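Local coordinates for metallophosphoesterase TT1561-like domain-containing protein (Aquifex aeolicus, PDB 2YVT) that is of unknown function but belongs to the calcineurin-like metallophosphoesterase superfamily and so probably hydrolyses phosphate esters with the help of bound metal ions, at residues Ala202-Asn205 against Thr206-Ser210. Residues are numbered along the deposited sequence; the frame is centred on the assembly and turned at random.
Sequences AVVN and TIIKS
Ala202 to Asn205 and Thr206 to Ser210 form one unbroken run of alpha-helix, in which four successive backbone bonds of the i to i+4 kind tie the first turn to the next. Thr206 N donates to Ala202 O, Ile207 N to Val203 O over 2.8 Å, Ile208 N to Val204 O, and Lys209 N to Asn205 O. Ala202 O carries a second bond, from the hydroxyl of Thr206: OG1 lies 2.9 Å from it, with a C=O...O angle of 145°. OG1 and Thr206 N come to Ala202 O from opposite faces of its carbonyl plane, the hydroxyl tilted 32° from it. This is the familiar way in which a helical threonine turns its hydroxyl back on the preceding turn; with OG1 beside its own backbone N (chi1 -56°), it faces that carbonyl. The hydroxyl also bonds to Arg158 NH1, so an alanine in place of Thr206 would probably leave Ala202 O with the backbone N-H alone of the two donors described and take from Arg158 NH1 its hydroxyl partner. On the apolar side, Val204 CG1 meets Ile208 CD1 at 4.1 Å, the two side chains crossing at a slant. Ile207 CD1 approaches Val203 CG1 at 4.3 Å. The helix is the connection of a beta-alpha-beta unit between strands 175-180 and 215-218. Val204 and Ile207 pack on Phe180 of the first strand, Ile208 rests on Thr231 and Val233 of strand 231-235, and Val203, Thr206 and Ile207 meet helix 158-164 through Arg158, Glu162 and Val161 respectively.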
loop_
_atom_site.group_PDB
_atom_site.type_symbol
_atom_site.label_atom_id
_atom_site.label_comp_id
_atom_site.label_asym_id
_atom_site.label_seq_id
_atom_site.Cartn_x
_atom_site.Cartn_y
_atom_site.Cartn_z
ATOM N N ALA A 202 1.887 -15.291 5.511
ATOM C CA ALA A 202 3.146 -15.726 6.106
ATOM C C ALA A 202 4.334 -15.225 5.306
ATOM O O ALA A 202 5.444 -15.143 5.822
ATOM C CB ALA A 202 3.185 -17.246 6.199
ATOM N N VAL A 203 4.106 -14.891 4.033
ATOM C CA VAL A 203 5.180 -14.344 3.212
ATOM C C VAL A 203 5.693 -13.056 3.845
ATOM O O VAL A 203 6.896 -12.795 3.868
ATOM C CB VAL A 203 4.715 -14.086 1.762
ATOM C CG1 VAL A 203 5.774 -13.316 0.995
ATOM C CG2 VAL A 203 4.403 -15.408 1.076
ATOM N N VAL A 204 4.773 -12.263 4.391
ATOM C CA VAL A 204 5.151 -10.984 4.974
ATOM C C VAL A 204 5.855 -11.183 6.326
ATOM O O VAL A 204 6.815 -10.480 6.630
ATOM C CB VAL A 204 3.952 -10.007 5.046
ATOM C CG1 VAL A 204 4.396 -8.668 5.587
ATOM C CG2 VAL A 204 3.358 -9.828 3.642
ATOM N N ASN A 205 5.421 -12.159 7.122
ATOM C CA ASN A 205 6.187 -12.474 8.343
ATOM C C ASN A 205 7.611 -12.836 7.969
ATOM O O ASN A 205 8.563 -12.453 8.647
ATOM C CB ASN A 205 5.560 -13.625 9.139
ATOM C CG ASN A 205 4.189 -13.283 9.657
ATOM O OD1 ASN A 205 3.988 -13.050 10.862
ATOM N ND2 ASN A 205 3.236 -13.230 8.756
ATOM N N THR A 206 7.738 -13.571 6.867
ATOM C CA THR A 206 9.035 -14.018 6.389
ATOM C C THR A 206 9.893 -12.846 5.901
ATOM O O THR A 206 11.069 -12.763 6.257
ATOM C CB THR A 206 8.888 -15.108 5.309
ATOM O OG1 THR A 206 8.110 -16.200 5.827
ATOM C CG2 THR A 206 10.245 -15.621 4.876
ATOM N N ILE A 207 9.301 -11.939 5.113
ATOM C CA ILE A 207 9.995 -10.718 4.684
ATOM C C ILE A 207 10.468 -9.908 5.882
ATOM O O ILE A 207 11.577 -9.391 5.899
ATOM C CB ILE A 207 9.080 -9.746 3.885
ATOM C CG1 ILE A 207 8.489 -10.380 2.633
ATOM C CG2 ILE A 207 9.852 -8.458 3.545
ATOM C CD1 ILE A 207 7.471 -9.466 1.958
ATOM N N ILE A 208 9.598 -9.773 6.880
ATOM C CA ILE A 208 9.924 -9.010 8.069
ATOM C C ILE A 208 11.098 -9.655 8.815
ATOM O O ILE A 208 12.002 -8.957 9.264
ATOM C CB ILE A 208 8.682 -8.837 8.968
ATOM C CG1 ILE A 208 7.737 -7.801 8.342
ATOM C CG2 ILE A 208 9.080 -8.445 10.389
ATOM C CD1 ILE A 208 6.382 -7.702 9.020
ATOM N N LYS A 209 11.089 -10.983 8.906
ATOM C CA LYS A 209 12.188 -11.721 9.530
ATOM C C LYS A 209 13.487 -11.501 8.750
ATOM O O LYS A 209 14.542 -11.234 9.336
ATOM C CB LYS A 209 11.831 -13.213 9.627
ATOM C CG LYS A 209 13.004 -14.184 9.844
ATOM C CD LYS A 209 13.524 -14.157 11.269
ATOM C CE LYS A 209 14.627 -15.201 11.468
ATOM N NZ LYS A 209 15.116 -15.206 12.863
ATOM N N SER A 210 13.392 -11.587 7.426
ATOM C CA SER A 210 14.552 -11.444 6.555
ATOM C C SER A 210 15.158 -10.040 6.573
ATOM O O SER A 210 16.380 -9.893 6.693
ATOM C CB SER A 210 14.198 -11.855 5.123
ATOM O OG SER A 210 15.317 -11.705 4.276
#